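Side-chain contacts in hemoglobin chain d1 (Lumbricus terrestris, PDB 1X9F), which probably carries oxygen on a heme group, being a globin chain here with carbon monoxide bound at its heme: residues P57-G60 against A61-Q64; S68-D71 against I72-S75; T121-F125 against G126-D130. One frame throughout, in Å; residues are numbered along the deposited sequence.

Interaction 1: residues P57-G60 against A61-Q64; sequences PEFG and AHSQ. With HEM (protoporphyrin IX containing Fe), chain T; CMO (carbon monoxide), chain U.
The first torsions of Phe59 and His62 both place CG anti to the backbone N (chi1 -173° and 168°), and because the residues stand three apart on helix 57-75 the two side chains extend from one flank of it, where the rings converge. Phe59 CE1 lies 3.9 Å from His62 CD2, with the ring planes set obliquely. On its other flank the phenyl ring reaches Ser63, CE2 to CB at 4.3 Å. Beneath the rings the backbone repeats the i to i+4 pattern, with His62 N bonded to Glu58 O at 3.2 Å and Ser63 N to Phe59 O at 2.7 Å, which ties both ring-bearing residues into the helix.

His62 then turns an edge of its imidazole to the cofactor. CE1 stands 3.4 Å from heme C4D, and NE2 donates a hydrogen bond to the oxygen of carbon monoxide, 2.7 Å from NE2 to CMO O, bent to 132° at the hydrogen. Trp32, Phe46 and Val66 complete the ligand pocket; Phe46 also meets the His62 ring, while Trp32 makes an edge-to-face pair with Phe59. His94 is the axial ligand of the iron, and His62, bonded to the carbon monoxide, has the position of the distal histidine of globins. With a leucine in its place, the ligand oxygen would probably lose its N-H donor and Phe59 its imidazole neighbour. The chemistry implies a polar grip on a diatomic ligand within largely aromatic walls; iron-bound dioxygen, whose outer oxygen carries more negative charge than that of bound carbon monoxide, would be expected to gain more from this donor.

Interaction 2: residues S68-D71 against I72-S75; sequences SGLD and ITIS
Leu70, Thr73 and Ile74 meet on helix 57-75, which corresponds to helix E of the globin fold, and their contact centres on one carbonyl. Leu70 O accepts two hydrogen bonds: Ile74 N approaches at 2.9 Å with an N-H...O angle of 174°, the ordinary helical bond, and Thr73 OG1 donates at 2.8 Å, tilted 29° from the carbonyl plane. The second bond follows from the Thr73 torsion (chi1 58°), which sets OG1 between the backbone N and the carbonyl carbon and folds it back onto the preceding turn. The hydroxyl is thereby satisfied within the helix, although Thr73 packs against the apolar Leu87 and Leu90 of helix 80-95.

Such hydroxyl-to-backbone bonds are a recognised way for serine and threonine to be buried in helices, and Ser75 repeats it, OG donating to Ile72 O at 3.0 Å from above the carbonyl plane. Beside the shared carbonyl, Leu70 CD2 touches Ile74 CD1 at 3.8 Å, the two side chains slanting across each other. Leu70 belongs to the heme pocket, and both residues lean on Trp14 of helix 4-18, whose NE1 is hydrogen-bonded to Asp71 OD2.

Interaction 3: residues T121-F125 against G126-D130; sequences THFDF and GAWHD
Asp124 plays two parts at once: it is the centre of an inverse gamma turn and the N-cap of helix 125-139. The turn is closed by a weak bond from Phe125 N to Phe123 O at 2.9 Å, and the same amide N lies over the centre of one face of the Phe123 ring. The first torsion of Asp124 (chi1 -157°, CG roughly anti to N) carries the carboxylate round to the helix start, where OD2 accepts from Ala127 N at 3.1 Å. The donor comes from above the carboxylate plane, 62° out of it. A water donates to OD2 as well, and Asp124 OD1 forms a salt bridge with Lys9, so both oxygens have partners. Asp124 O begins the regular pattern, bonded to Trp128 N at 2.8 Å.

Two aromatic pairs follow. Phe123 puts CE1 over one face of the indole, offset to its rim; the centroids of the phenyl and the five-membered ring are 4.7 Å apart and the planes meet at 39°. Phe125 and His129, one turn apart, have nearly parallel rings slid so far that they barely overlap, with Phe125 CZ 4.2 Å from His129 ND1. Trp128 NE1 is hydrogen-bonded to Gln13 of helix 4-18. Around this helix start, Leu112 of helix 101-119 packs on Phe123, Trp128 and His129, while Val10 and Trp14 of helix 4-18 pack on Trp128.

Along the chain the three contacts come in series. Interactions 1 and 2 occupy successive parts of helix 57-75, their centres about 16 Å apart, so one helix carries the ligand-binding histidine in its first turns and a contact nearer the chain's centre farther on. Interaction 3 lies at the start of helix 125-139. Its centre is about 27 Å from that of interaction 1, on the opposite side of the chain's centre. From the centre of interaction 2 it is about 17 Å away, yet the two touch, Ile74 CD1 to Trp128 CZ3 at 4.0 Å. That touch joins helix 57-75 to helix 125-139 in the all-helical globin fold, whereas interactions 1 and 3 have no direct contact.

Interaction 1: residues P57-G60 against A61-Q64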
# COMPACT_ATOMS: atom_id res chain seq x y z
N PRO D 57 5.48 -25.37 -5.38
CA PRO D 57 6.91 -25.13 -5.54
C PRO D 57 7.46 -25.59 -6.90
O PRO D 57 8.39 -24.97 -7.41
CB PRO D 57 7.54 -25.92 -4.38
CG PRO D 57 6.55 -27.01 -4.10
CD PRO D 57 5.21 -26.37 -4.33
N GLU D 58 6.88 -26.63 -7.49
CA GLU D 58 7.32 -27.11 -8.82
C GLU D 58 7.10 -26.05 -9.87
O GLU D 58 7.99 -25.79 -10.69
CB GLU D 58 6.57 -28.37 -9.26
CG GLU D 58 6.86 -29.59 -8.41
CD GLU D 58 6.20 -29.52 -7.04
OE1 GLU D 58 5.15 -28.86 -6.90
OE2 GLU D 58 6.76 -30.12 -6.10
N PHE D 59 5.92 -25.45 -9.86
CA PHE D 59 5.64 -24.42 -10.83
C PHE D 59 6.39 -23.13 -10.52
O PHE D 59 6.80 -22.41 -11.44
CB PHE D 59 4.14 -24.19 -11.00
CG PHE D 59 3.82 -23.25 -12.13
CD1 PHE D 59 3.66 -23.73 -13.44
CD2 PHE D 59 3.74 -21.88 -11.91
CE1 PHE D 59 3.39 -22.84 -14.49
CE2 PHE D 59 3.47 -20.99 -12.95
CZ PHE D 59 3.29 -21.48 -14.24
N GLY D 60 6.58 -22.84 -9.23
CA GLY D 60 7.37 -21.67 -8.81
C GLY D 60 8.79 -21.76 -9.34
O GLY D 60 9.37 -20.75 -9.75
N ALA D 61 9.34 -22.97 -9.32
CA ALA D 61 10.66 -23.23 -9.89
C ALA D 61 10.67 -22.93 -11.39
O ALA D 61 11.55 -22.21 -11.86
CB ALA D 61 11.09 -24.67 -9.61
N HIS D 62 9.69 -23.49 -12.12
CA HIS D 62 9.55 -23.21 -13.55
C HIS D 62 9.42 -21.70 -13.81
O HIS D 62 10.15 -21.14 -14.63
CB HIS D 62 8.36 -23.96 -14.15
CG HIS D 62 8.00 -23.50 -15.52
ND1 HIS D 62 8.76 -23.80 -16.63
CD2 HIS D 62 6.99 -22.72 -15.97
CE1 HIS D 62 8.23 -23.24 -17.70
NE2 HIS D 62 7.15 -22.57 -17.32
N SER D 63 8.51 -21.05 -13.09
CA SER D 63 8.32 -19.60 -13.18
C SER D 63 9.64 -18.82 -13.06
O SER D 63 9.94 -17.96 -13.88
CB SER D 63 7.32 -19.16 -12.10
OG SER D 63 7.36 -17.76 -11.89
N GLN D 64 10.41 -19.16 -12.03
CA GLN D 64 11.71 -18.54 -11.78
C GLN D 64 12.70 -18.79 -12.90
O GLN D 64 13.46 -17.89 -13.27
CB GLN D 64 12.27 -19.01 -10.44
CG GLN D 64 11.52 -18.45 -9.25
CD GLN D 64 11.32 -16.96 -9.37
OE1 GLN D 64 10.26 -16.51 -9.80
NE2 GLN D 64 12.34 -16.19 -9.00
CHA HEM T . 10.53 -23.93 -20.27
CHB HEM T . 12.02 -19.37 -21.10
CHC HEM T . 7.63 -18.22 -22.94
CHD HEM T . 6.29 -22.93 -22.43
C1A HEM T . 11.32 -22.70 -20.26
C2A HEM T . 12.58 -22.72 -19.70
C3A HEM T . 13.09 -21.36 -19.91
C4A HEM T . 11.95 -20.75 -20.62
CMA HEM T . 14.42 -20.78 -19.50
CAA HEM T . 13.23 -23.86 -18.98
CBA HEM T . 14.26 -24.61 -19.80
CGA HEM T . 14.85 -25.61 -18.83
O1A HEM T . 15.58 -25.22 -17.90
O2A HEM T . 14.56 -26.82 -19.00
C1B HEM T . 10.91 -18.64 -21.72
C2B HEM T . 11.03 -17.29 -21.99
C3B HEM T . 9.78 -17.03 -22.48
C4B HEM T . 9.02 -18.16 -22.49
CMB HEM T . 12.20 -16.34 -21.81
CAB HEM T . 9.48 -15.82 -22.90
CBB HEM T . 9.34 -14.60 -23.48
C1C HEM T . 6.83 -19.45 -22.92
C2C HEM T . 5.51 -19.45 -23.34
C3C HEM T . 5.15 -20.76 -23.21
C4C HEM T . 6.22 -21.47 -22.68
CMC HEM T . 4.67 -18.30 -23.87
CAC HEM T . 3.75 -21.16 -23.54
CBC HEM T . 3.38 -22.51 -23.72
C1D HEM T . 7.39 -23.68 -21.80
C2D HEM T . 7.29 -25.04 -21.48
C3D HEM T . 8.48 -25.35 -20.86
C4D HEM T . 9.22 -24.08 -20.89
CMD HEM T . 6.13 -25.96 -21.74
CAD HEM T . 8.97 -26.67 -20.31
CBD HEM T . 8.52 -26.89 -18.87
CGD HEM T . 9.12 -28.22 -18.46
O1D HEM T . 10.36 -28.30 -18.34
O2D HEM T . 8.35 -29.18 -18.27
NA HEM T . 10.90 -21.56 -20.86
NB HEM T . 9.71 -19.21 -21.99
NC HEM T . 7.31 -20.67 -22.54
ND HEM T . 8.54 -23.06 -21.45
FE HEM T . 9.12 -21.14 -21.74
C CMO U . 8.10 -20.47 -19.81
O CMO U . 6.91 -20.85 -19.33

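Interaction 2: residues S68-D71 against I72-S75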
# COMPACT_ATOMS: atom_id res chain seq x y z
N SER D 68 14.37 -15.80 -15.12
CA SER D 68 15.83 -15.79 -15.21
C SER D 68 16.25 -15.84 -16.67
O SER D 68 17.24 -15.23 -17.06
CB SER D 68 16.44 -16.96 -14.42
OG SER D 68 17.87 -16.97 -14.57
N GLY D 69 15.46 -16.55 -17.48
CA GLY D 69 15.68 -16.64 -18.92
C GLY D 69 15.46 -15.31 -19.61
O GLY D 69 16.28 -14.86 -20.42
N LEU D 70 14.34 -14.66 -19.26
CA LEU D 70 14.04 -13.34 -19.77
C LEU D 70 15.16 -12.40 -19.38
O LEU D 70 15.57 -11.55 -20.18
CB LEU D 70 12.73 -12.83 -19.17
CG LEU D 70 11.68 -12.22 -20.11
CD1 LEU D 70 10.61 -11.56 -19.26
CD2 LEU D 70 12.28 -11.22 -21.09
N ASP D 71 15.65 -12.56 -18.16
CA ASP D 71 16.75 -11.74 -17.68
C ASP D 71 17.99 -11.83 -18.57
O ASP D 71 18.62 -10.81 -18.86
CB ASP D 71 17.11 -12.12 -16.25
CG ASP D 71 18.05 -11.13 -15.64
OD1 ASP D 71 19.27 -11.43 -15.55
OD2 ASP D 71 17.68 -9.99 -15.29
N ILE D 72 18.32 -13.06 -18.99
CA ILE D 72 19.47 -13.30 -19.88
C ILE D 72 19.31 -12.56 -21.19
O ILE D 72 20.25 -11.91 -21.65
CB ILE D 72 19.68 -14.81 -20.14
CG1 ILE D 72 20.03 -15.54 -18.85
CG2 ILE D 72 20.79 -15.03 -21.17
CD1 ILE D 72 20.13 -17.04 -18.98
N THR D 73 18.13 -12.66 -21.79
CA THR D 73 17.87 -12.06 -23.09
C THR D 73 17.86 -10.54 -22.99
O THR D 73 18.43 -9.88 -23.85
CB THR D 73 16.56 -12.56 -23.72
OG1 THR D 73 15.46 -12.29 -22.85
CG2 THR D 73 16.56 -14.07 -23.85
N ILE D 74 17.20 -9.98 -21.98
CA ILE D 74 17.23 -8.54 -21.79
C ILE D 74 18.67 -8.05 -21.64
O ILE D 74 19.04 -7.02 -22.20
CB ILE D 74 16.37 -8.14 -20.57
CG1 ILE D 74 14.89 -8.42 -20.88
CG2 ILE D 74 16.59 -6.66 -20.19
CD1 ILE D 74 13.96 -8.15 -19.73
N SER D 75 19.48 -8.80 -20.91
CA SER D 75 20.85 -8.36 -20.68
C SER D 75 21.77 -8.57 -21.90
O SER D 75 22.91 -8.10 -21.92
CB SER D 75 21.44 -8.99 -19.42
OG SER D 75 21.75 -10.36 -19.62

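Interaction 3: residues T121-F125 against G126-D130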
# COMPACT_ATOMS: atom_id res chain seq x y z
N THR D 121 3.27 4.97 -14.80
CA THR D 121 3.21 5.83 -15.98
C THR D 121 4.58 6.02 -16.64
O THR D 121 4.66 6.50 -17.77
CB THR D 121 2.59 7.21 -15.63
OG1 THR D 121 3.63 8.20 -15.53
CG2 THR D 121 1.99 7.19 -14.21
N HIS D 122 5.65 5.65 -15.94
CA HIS D 122 7.01 5.80 -16.45
C HIS D 122 7.40 4.66 -17.40
O HIS D 122 8.48 4.68 -18.01
CB HIS D 122 8.01 5.78 -15.29
CG HIS D 122 8.00 7.00 -14.43
ND1 HIS D 122 7.78 8.27 -14.92
CD2 HIS D 122 8.25 7.15 -13.10
CE1 HIS D 122 7.87 9.14 -13.93
NE2 HIS D 122 8.16 8.49 -12.82
N PHE D 123 6.53 3.66 -17.51
CA PHE D 123 6.82 2.45 -18.24
C PHE D 123 6.98 2.74 -19.73
O PHE D 123 6.04 3.21 -20.38
CB PHE D 123 5.71 1.42 -17.96
CG PHE D 123 5.76 0.20 -18.82
CD1 PHE D 123 6.87 -0.64 -18.84
CD2 PHE D 123 4.65 -0.14 -19.60
CE1 PHE D 123 6.88 -1.79 -19.63
CE2 PHE D 123 4.66 -1.29 -20.40
CZ PHE D 123 5.78 -2.11 -20.42
N ASP D 124 8.17 2.49 -20.25
CA ASP D 124 8.46 2.73 -21.66
C ASP D 124 7.93 1.60 -22.55
O ASP D 124 8.69 0.77 -23.07
CB ASP D 124 9.95 2.93 -21.89
CG ASP D 124 10.23 3.69 -23.17
OD1 ASP D 124 11.29 4.35 -23.23
OD2 ASP D 124 9.46 3.70 -24.15
N PHE D 125 6.62 1.62 -22.71
CA PHE D 125 5.89 0.68 -23.54
C PHE D 125 6.50 0.52 -24.93
O PHE D 125 6.70 -0.60 -25.40
CB PHE D 125 4.43 1.14 -23.61
CG PHE D 125 3.54 0.21 -24.37
CD1 PHE D 125 3.28 0.42 -25.73
CD2 PHE D 125 2.95 -0.88 -23.74
CE1 PHE D 125 2.46 -0.44 -26.44
CE2 PHE D 125 2.12 -1.75 -24.44
CZ PHE D 125 1.88 -1.53 -25.80
N GLY D 126 6.78 1.65 -25.59
CA GLY D 126 7.41 1.65 -26.91
C GLY D 126 8.70 0.86 -26.92
O GLY D 126 8.87 -0.07 -27.72
N ALA D 127 9.61 1.21 -26.00
CA ALA D 127 10.91 0.54 -25.90
C ALA D 127 10.73 -0.94 -25.60
O ALA D 127 11.31 -1.78 -26.28
CB ALA D 127 11.78 1.21 -24.85
N TRP D 128 9.92 -1.25 -24.59
CA TRP D 128 9.66 -2.65 -24.24
C TRP D 128 9.13 -3.43 -25.40
O TRP D 128 9.69 -4.47 -25.76
CB TRP D 128 8.69 -2.76 -23.08
CG TRP D 128 9.40 -2.62 -21.83
CD1 TRP D 128 9.67 -1.46 -21.19
CD2 TRP D 128 10.03 -3.66 -21.08
NE1 TRP D 128 10.40 -1.71 -20.05
CE2 TRP D 128 10.64 -3.06 -19.97
CE3 TRP D 128 10.13 -5.06 -21.23
CZ2 TRP D 128 11.33 -3.79 -19.00
CZ3 TRP D 128 10.83 -5.79 -20.26
CH2 TRP D 128 11.42 -5.15 -19.16
N HIS D 129 8.07 -2.90 -26.01
CA HIS D 129 7.42 -3.59 -27.10
C HIS D 129 8.36 -3.91 -28.25
O HIS D 129 8.37 -5.03 -28.74
CB HIS D 129 6.25 -2.78 -27.62
CG HIS D 129 5.28 -3.60 -28.39
ND1 HIS D 129 4.32 -4.38 -27.78
CD2 HIS D 129 5.15 -3.81 -29.72
CE1 HIS D 129 3.62 -5.01 -28.71
NE2 HIS D 129 4.11 -4.68 -29.89
N ASP D 130 9.13 -2.91 -28.68
CA ASP D 130 10.13 -3.14 -29.71
C ASP D 130 11.07 -4.24 -29.25
O ASP D 130 11.20 -5.28 -29.90
CB ASP D 130 10.93 -1.86 -29.97
CG ASP D 130 10.12 -0.79 -30.67
OD1 ASP D 130 10.63 0.34 -30.81
OD2 ASP D 130 8.97 -0.99 -31.12
O HOH W 1 6.51 4.77 -24.12